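Local structure of octaprenyl Pyrophosphate Synthase (Helicobacter pylori, 3TC1) at residues I32-L44 / L60-A72. The protein probably catalyses head-to-tail condensation of isopentenyl diphosphate units onto an allylic diphosphate, building the forty-carbon chain of octaprenyl diphosphate. Numbering follows the deposited sequence.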
ATOM      1  N   ILE B  32     -11.223  -2.566 -13.245  1.00 34.77           N
ATOM      2  CA  ILE B  32     -11.485  -1.347 -12.491  1.00 36.26           C
ATOM      3  C   ILE B  32     -12.236  -0.427 -13.440  1.00 37.04           C
ATOM      4  O   ILE B  32     -11.835  -0.247 -14.590  1.00 38.85           O
ATOM      5  CB  ILE B  32     -10.182  -0.662 -12.047  1.00 30.35           C
ATOM      6  CG1 ILE B  32      -9.354  -1.634 -11.206  1.00 29.94           C
ATOM      7  CG2 ILE B  32     -10.505   0.595 -11.238  1.00 31.92           C
ATOM      8  CD1 ILE B  32      -8.016  -1.081 -10.768  1.00 28.17           C
ATOM      9  N   GLY B  33     -13.329   0.149 -12.961  1.00 34.15           N
ATOM     10  CA  GLY B  33     -14.123   1.019 -13.805  1.00 35.13           C
ATOM     11  C   GLY B  33     -13.699   2.473 -13.823  1.00 35.84           C
ATOM     12  O   GLY B  33     -12.760   2.865 -13.125  1.00 35.53           O
ATOM     13  N   PRO B  34     -14.394   3.303 -14.617  1.00 38.64           N
ATOM     14  CA  PRO B  34     -14.127   4.735 -14.763  1.00 38.81           C
ATOM     15  C   PRO B  34     -14.219   5.456 -13.434  1.00 37.41           C
ATOM     16  O   PRO B  34     -14.836   4.974 -12.495  1.00 39.14           O
ATOM     17  CB  PRO B  34     -15.218   5.189 -15.727  1.00 41.04           C
ATOM     18  CG  PRO B  34     -16.367   4.282 -15.359  1.00 40.68           C
ATOM     19  CD  PRO B  34     -15.659   2.947 -15.286  1.00 40.75           C
ATOM     20  N   SER B  35     -13.593   6.618 -13.369  1.00 40.65           N
ATOM     21  CA  SER B  35     -13.609   7.429 -12.170  1.00 39.05           C
ATOM     22  C   SER B  35     -14.127   8.796 -12.556  1.00 38.02           C
ATOM     23  O   SER B  35     -13.971   9.228 -13.696  1.00 39.07           O
ATOM     24  CB  SER B  35     -12.200   7.556 -11.593  1.00 35.08           C
ATOM     25  OG  SER B  35     -12.113   8.674 -10.729  1.00 33.09           O
ATOM     26  N   LYS B  36     -14.754   9.464 -11.602  1.00 28.65           N
ATOM     27  CA  LYS B  36     -15.280  10.800 -11.829  1.00 28.75           C
ATOM     28  C   LYS B  36     -14.074  11.731 -11.974  1.00 26.05           C
ATOM     29  O   LYS B  36     -14.131  12.757 -12.657  1.00 24.06           O
ATOM     30  CB  LYS B  36     -16.148  11.214 -10.633  1.00 50.00           C
ATOM     31  CG  LYS B  36     -16.778  12.585 -10.746  1.00 55.94           C
ATOM     32  CD  LYS B  36     -15.800  13.697 -10.420  1.00 57.39           C
ATOM     33  CE  LYS B  36     -16.503  15.034 -10.501  1.00 57.30           C
ATOM     34  NZ  LYS B  36     -17.825  14.968  -9.811  1.00 57.48           N
ATOM     35  N   MET B  37     -12.973  11.325 -11.347  1.00 21.81           N
ATOM     36  CA  MET B  37     -11.733  12.091 -11.336  1.00 19.76           C
ATOM     37  C   MET B  37     -11.966  13.492 -10.789  1.00 18.79           C
ATOM     38  O   MET B  37     -11.498  14.488 -11.348  1.00 17.03           O
ATOM     39  CB  MET B  37     -11.115  12.157 -12.733  1.00 25.21           C
ATOM     40  CG  MET B  37     -10.371  10.891 -13.113  1.00 26.35           C
ATOM     41  SD  MET B  37      -9.414  11.067 -14.624  1.00 31.37           S
ATOM     42  CE  MET B  37     -10.670  10.817 -15.809  1.00 30.97           C
ATOM     43  N   LEU B  38     -12.697  13.556  -9.685  1.00 20.34           N
ATOM     44  CA  LEU B  38     -12.998  14.816  -9.031  1.00 21.13           C
ATOM     45  C   LEU B  38     -11.720  15.583  -8.697  1.00 21.26           C
ATOM     46  O   LEU B  38     -11.644  16.801  -8.880  1.00 20.22           O
ATOM     47  CB  LEU B  38     -13.791  14.556  -7.750  1.00 23.15           C
ATOM     48  CG  LEU B  38     -13.955  15.757  -6.823  1.00 25.01           C
ATOM     49  CD1 LEU B  38     -14.601  16.907  -7.578  1.00 27.22           C
ATOM     50  CD2 LEU B  38     -14.789  15.359  -5.621  1.00 27.05           C
ATOM     51  N   ARG B  39     -10.715  14.861  -8.213  1.00 19.99           N
ATOM     52  CA  ARG B  39      -9.467  15.498  -7.837  1.00 19.78           C
ATOM     53  C   ARG B  39      -8.724  16.106  -9.009  1.00 20.38           C
ATOM     54  O   ARG B  39      -8.173  17.180  -8.864  1.00 20.55           O
ATOM     55  CB  ARG B  39      -8.609  14.535  -7.001  1.00 20.22           C
ATOM     56  CG  ARG B  39      -9.309  14.212  -5.671  1.00 20.09           C
ATOM     57  CD  ARG B  39      -8.790  12.987  -4.949  1.00 21.20           C
ATOM     58  NE  ARG B  39      -9.632  12.641  -3.798  1.00 18.38           N
ATOM     59  CZ  ARG B  39     -10.848  12.104  -3.878  1.00 23.56           C
ATOM     60  NH1 ARG B  39     -11.530  11.839  -2.773  1.00 24.02           N
ATOM     61  NH2 ARG B  39     -11.375  11.794  -5.055  1.00 19.99           N
ATOM     62  N   SER B  40      -8.751  15.468 -10.175  1.00 15.47           N
ATOM     63  CA  SER B  40      -8.096  16.026 -11.352  1.00 17.29           C
ATOM     64  C   SER B  40      -8.826  17.296 -11.811  1.00 18.04           C
ATOM     65  O   SER B  40      -8.192  18.267 -12.227  1.00 18.02           O
ATOM     66  CB  SER B  40      -8.077  15.008 -12.494  1.00 19.83           C
ATOM     67  OG  SER B  40      -7.182  13.947 -12.208  1.00 21.50           O
ATOM     68  N   LYS B  41     -10.154  17.287 -11.725  1.00 20.73           N
ATOM     69  CA  LYS B  41     -10.950  18.442 -12.144  1.00 20.76           C
ATOM     70  C   LYS B  41     -10.600  19.652 -11.290  1.00 20.51           C
ATOM     71  O   LYS B  41     -10.459  20.769 -11.793  1.00 18.97           O
ATOM     72  CB  LYS B  41     -12.450  18.146 -12.022  1.00 22.34           C
ATOM     73  CG  LYS B  41     -12.981  17.091 -12.986  1.00 22.69           C
ATOM     74  CD  LYS B  41     -14.450  16.812 -12.696  1.00 27.77           C
ATOM     75  CE  LYS B  41     -15.059  15.830 -13.680  1.00 29.88           C
ATOM     76  NZ  LYS B  41     -16.516  15.628 -13.401  1.00 33.01           N
ATOM     77  N   LEU B  42     -10.461  19.423  -9.991  1.00 19.96           N
ATOM     78  CA  LEU B  42     -10.103  20.488  -9.066  1.00 20.92           C
ATOM     79  C   LEU B  42      -8.709  21.030  -9.361  1.00 21.56           C
ATOM     80  O   LEU B  42      -8.501  22.245  -9.401  1.00 22.61           O
ATOM     81  CB  LEU B  42     -10.154  19.970  -7.630  1.00 21.51           C
ATOM     82  CG  LEU B  42     -11.559  19.739  -7.084  1.00 19.57           C
ATOM     83  CD1 LEU B  42     -11.492  19.060  -5.727  1.00 21.97           C
ATOM     84  CD2 LEU B  42     -12.269  21.081  -6.984  1.00 22.82           C
ATOM     85  N   MET B  43      -7.758  20.123  -9.564  1.00 17.10           N
ATOM     86  CA  MET B  43      -6.378  20.494  -9.849  1.00 16.75           C
ATOM     87  C   MET B  43      -6.204  21.139 -11.220  1.00 18.35           C
ATOM     88  O   MET B  43      -5.490  22.131 -11.355  1.00 19.72           O
ATOM     89  CB  MET B  43      -5.475  19.258  -9.753  1.00 18.32           C
ATOM     90  CG  MET B  43      -5.441  18.625  -8.369  1.00 18.96           C
ATOM     91  SD  MET B  43      -4.758  16.959  -8.414  1.00 22.36           S
ATOM     92  CE  MET B  43      -3.021  17.330  -8.361  1.00 20.35           C
ATOM     93  N   LEU B  44      -6.848  20.575 -12.239  1.00 20.36           N
ATOM     94  CA  LEU B  44      -6.739  21.114 -13.593  1.00 21.72           C
ATOM     95  C   LEU B  44      -7.236  22.555 -13.665  1.00 21.87           C
ATOM     96  O   LEU B  44      -6.818  23.316 -14.535  1.00 22.71           O
ATOM     97  CB  LEU B  44      -7.540  20.257 -14.578  1.00 19.02           C
ATOM     98  CG  LEU B  44      -7.014  18.857 -14.901  1.00 20.16           C
ATOM     99  CD1 LEU B  44      -8.064  18.087 -15.679  1.00 19.74           C
ATOM    100  CD2 LEU B  44      -5.732  18.962 -15.697  1.00 18.11           C
ATOM    101  N   LEU B  60      -0.271  17.112 -15.750  1.00 19.53           N
ATOM    102  CA  LEU B  60      -1.077  15.938 -16.036  1.00 20.89           C
ATOM    103  C   LEU B  60      -0.478  14.746 -15.286  1.00 21.15           C
ATOM    104  O   LEU B  60      -1.209  13.875 -14.807  1.00 20.38           O
ATOM    105  CB  LEU B  60      -1.109  15.676 -17.542  1.00 21.07           C
ATOM    106  CG  LEU B  60      -1.762  16.816 -18.335  1.00 22.86           C
ATOM    107  CD1 LEU B  60      -1.695  16.520 -19.825  1.00 25.50           C
ATOM    108  CD2 LEU B  60      -3.201  16.997 -17.888  1.00 20.71           C
ATOM    109  N   ASN B  61       0.850  14.714 -15.177  1.00 17.12           N
ATOM    110  CA  ASN B  61       1.512  13.631 -14.452  1.00 17.47           C
ATOM    111  C   ASN B  61       1.119  13.689 -12.986  1.00 15.34           C
ATOM    112  O   ASN B  61       0.896  12.655 -12.354  1.00 14.08           O
ATOM    113  CB  ASN B  61       3.040  13.730 -14.560  1.00 17.30           C
ATOM    114  CG  ASN B  61       3.560  13.253 -15.895  1.00 21.00           C
ATOM    115  OD1 ASN B  61       2.831  12.642 -16.670  1.00 22.99           O
ATOM    116  ND2 ASN B  61       4.836  13.518 -16.168  1.00 21.29           N
ATOM    117  N   LEU B  62       1.044  14.899 -12.442  1.00 14.12           N
ATOM    118  CA  LEU B  62       0.668  15.076 -11.046  1.00 14.43           C
ATOM    119  C   LEU B  62      -0.755  14.584 -10.804  1.00 16.21           C
ATOM    120  O   LEU B  62      -1.040  13.947  -9.782  1.00 15.81           O
ATOM    121  CB  LEU B  62       0.777  16.549 -10.639  1.00 13.61           C
ATOM    122  CG  LEU B  62       0.497  16.839  -9.158  1.00 15.36           C
ATOM    123  CD1 LEU B  62       1.487  16.076  -8.297  1.00 17.41           C
ATOM    124  CD2 LEU B  62       0.623  18.337  -8.879  1.00 16.38           C
ATOM    125  N   CYS B  63      -1.651  14.899 -11.738  1.00 18.10           N
ATOM    126  CA  CYS B  63      -3.044  14.473 -11.632  1.00 17.01           C
ATOM    127  C   CYS B  63      -3.115  12.949 -11.710  1.00 17.13           C
ATOM    128  O   CYS B  63      -3.925  12.316 -11.038  1.00 15.53           O
ATOM    129  CB  CYS B  63      -3.881  15.078 -12.763  1.00 18.05           C
ATOM    130  SG  CYS B  63      -4.166  16.862 -12.633  1.00 20.62           S
ATOM    131  N   THR B  64      -2.256  12.365 -12.535  1.00 15.41           N
ATOM    132  CA  THR B  64      -2.229  10.920 -12.691  1.00 15.78           C
ATOM    133  C   THR B  64      -1.819  10.273 -11.370  1.00 15.21           C
ATOM    134  O   THR B  64      -2.422   9.291 -10.939  1.00 15.80           O
ATOM    135  CB  THR B  64      -1.258  10.512 -13.814  1.00 17.66           C
ATOM    136  OG1 THR B  64      -1.668  11.138 -15.036  1.00 18.89           O
ATOM    137  CG2 THR B  64      -1.265   9.000 -14.009  1.00 18.65           C
ATOM    138  N   ILE B  65      -0.796  10.835 -10.731  1.00 15.81           N
ATOM    139  CA  ILE B  65      -0.310  10.350  -9.444  1.00 15.04           C
ATOM    140  C   ILE B  65      -1.438  10.414  -8.412  1.00 16.39           C
ATOM    141  O   ILE B  65      -1.677   9.457  -7.674  1.00 15.57           O
ATOM    142  CB  ILE B  65       0.882  11.216  -8.947  1.00 12.05           C
ATOM    143  CG1 ILE B  65       2.118  10.935  -9.806  1.00 10.93           C
ATOM    144  CG2 ILE B  65       1.166  10.946  -7.470  1.00 11.61           C
ATOM    145  CD1 ILE B  65       3.258  11.922  -9.572  1.00 13.08           C
ATOM    146  N   VAL B  66      -2.134  11.545  -8.366  1.00 10.43           N
ATOM    147  CA  VAL B  66      -3.232  11.707  -7.421  1.00 10.69           C
ATOM    148  C   VAL B  66      -4.381  10.718  -7.656  1.00 10.95           C
ATOM    149  O   VAL B  66      -4.926  10.160  -6.703  1.00 10.31           O
ATOM    150  CB  VAL B  66      -3.774  13.154  -7.451  1.00 15.48           C
ATOM    151  CG1 VAL B  66      -5.105  13.243  -6.708  1.00 14.46           C
ATOM    152  CG2 VAL B  66      -2.755  14.096  -6.798  1.00 15.58           C
ATOM    153  N   GLU B  67      -4.753  10.497  -8.911  1.00 13.23           N
ATOM    154  CA  GLU B  67      -5.842   9.564  -9.203  1.00 15.06           C
ATOM    155  C   GLU B  67      -5.442   8.117  -8.884  1.00 16.32           C
ATOM    156  O   GLU B  67      -6.274   7.313  -8.460  1.00 15.64           O
ATOM    157  CB  GLU B  67      -6.265   9.668 -10.674  1.00 15.76           C
ATOM    158  CG  GLU B  67      -6.863  11.025 -11.093  1.00 18.83           C
ATOM    159  CD  GLU B  67      -8.105  11.429 -10.290  1.00 21.46           C
ATOM    160  OE1 GLU B  67      -8.668  10.585  -9.562  1.00 22.04           O
ATOM    161  OE2 GLU B  67      -8.527  12.602 -10.399  1.00 23.24           O
ATOM    162  N   MET B  68      -4.170   7.781  -9.086  1.00 14.84           N
ATOM    163  CA  MET B  68      -3.717   6.423  -8.798  1.00 17.65           C
ATOM    164  C   MET B  68      -3.698   6.166  -7.300  1.00 16.82           C
ATOM    165  O   MET B  68      -3.998   5.061  -6.846  1.00 18.33           O
ATOM    166  CB  MET B  68      -2.345   6.170  -9.427  1.00 18.45           C
ATOM    167  CG  MET B  68      -2.453   6.013 -10.932  1.00 21.11           C
ATOM    168  SD  MET B  68      -0.937   5.567 -11.752  1.00 23.38           S
ATOM    169  CE  MET B  68      -0.754   3.865 -11.241  1.00 23.58           C
ATOM    170  N   ILE B  69      -3.358   7.198  -6.533  1.00 15.48           N
ATOM    171  CA  ILE B  69      -3.348   7.099  -5.079  1.00 16.00           C
ATOM    172  C   ILE B  69      -4.792   6.892  -4.622  1.00 16.54           C
ATOM    173  O   ILE B  69      -5.077   6.036  -3.780  1.00 16.68           O
ATOM    174  CB  ILE B  69      -2.792   8.397  -4.441  1.00 17.43           C
ATOM    175  CG1 ILE B  69      -1.272   8.449  -4.628  1.00 16.83           C
ATOM    176  CG2 ILE B  69      -3.160   8.468  -2.965  1.00 15.15           C
ATOM    177  CD1 ILE B  69      -0.664   9.791  -4.278  1.00 18.24           C
ATOM    178  N   GLN B  70      -5.699   7.687  -5.178  1.00 15.21           N
ATOM    179  CA  GLN B  70      -7.113   7.580  -4.833  1.00 15.95           C
ATOM    180  C   GLN B  70      -7.608   6.161  -5.139  1.00 14.56           C
ATOM    181  O   GLN B  70      -8.297   5.550  -4.327  1.00 14.92           O
ATOM    182  CB  GLN B  70      -7.936   8.607  -5.629  1.00 21.16           C
ATOM    183  CG  GLN B  70      -9.448   8.518  -5.412  1.00 21.47           C
ATOM    184  CD  GLN B  70      -9.853   8.771  -3.970  1.00 23.05           C
ATOM    185  OE1 GLN B  70      -9.047   9.216  -3.157  1.00 20.69           O
ATOM    186  NE2 GLN B  70     -11.118   8.497  -3.648  1.00 24.99           N
ATOM    187  N   THR B  71      -7.261   5.646  -6.315  1.00 16.40           N
ATOM    188  CA  THR B  71      -7.674   4.297  -6.705  1.00 18.80           C
ATOM    189  C   THR B  71      -7.091   3.244  -5.761  1.00 18.84           C
ATOM    190  O   THR B  71      -7.766   2.274  -5.420  1.00 18.46           O
ATOM    191  CB  THR B  71      -7.237   3.953  -8.148  1.00 19.98           C
ATOM    192  OG1 THR B  71      -7.888   4.833  -9.070  1.00 20.87           O
ATOM    193  CG2 THR B  71      -7.612   2.504  -8.493  1.00 21.43           C
ATOM    194  N   ALA B  72      -5.841   3.429  -5.341  1.00 16.22           N
ATOM    195  CA  ALA B  72      -5.212   2.474  -4.433  1.00 16.37           C
ATOM    196  C   ALA B  72      -5.949   2.436  -3.099  1.00 15.81           C
ATOM    197  O   ALA B  72      -6.199   1.362  -2.546  1.00 16.60           O
ATOM    198  CB  ALA B  72      -3.739   2.835  -4.205  1.00 11.89           C
TER
HETATM  199  O   HOH W   1     -10.650  11.931  -7.851  1.00 19.77           O
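E67 OE2 is gripped twice by S40: the hydroxyl OG donates to it at 2.6 Å on the anti lone pair, and the backbone N of S40 reaches the same oxygen at 2.9 Å, bent to 132° at the hydrogen. The bend of the E67 chain at chi2 swings the carboxylate to the first turn of helix 38-44, where the helix dipole probably favours its charge. The other oxygen, OE1, accepts from a water that in turn accepts from N and NH2 of R39, so the water links the carboxylate to the backbone and the guanidinium of R39, whose NH2 does not itself touch OE1. M37, the N-cap residue, lays CB and CG across the carboxylate, with CG 3.7 Å from E67 CD. Helix 38-44 and segment 60-72 of helix 53-80 belong to the all-helical prenyl synthase fold; here the two segments run nearly antiparallel, at 153°, their axes 9.2 Å apart at closest approach. One turn along from E67, the amide of Q70 stacks on the R39 guanidinium, planes 14° apart and OE1 over its centre; F166 of helix 152-177 touches both side chains. Toward L60 the contact turns apolar: M43, bent at chi3, puts CE 3.6 Å from both L62 CG and V66 CG2, while L44 CD2 meets L60 CD2 and C63 SG.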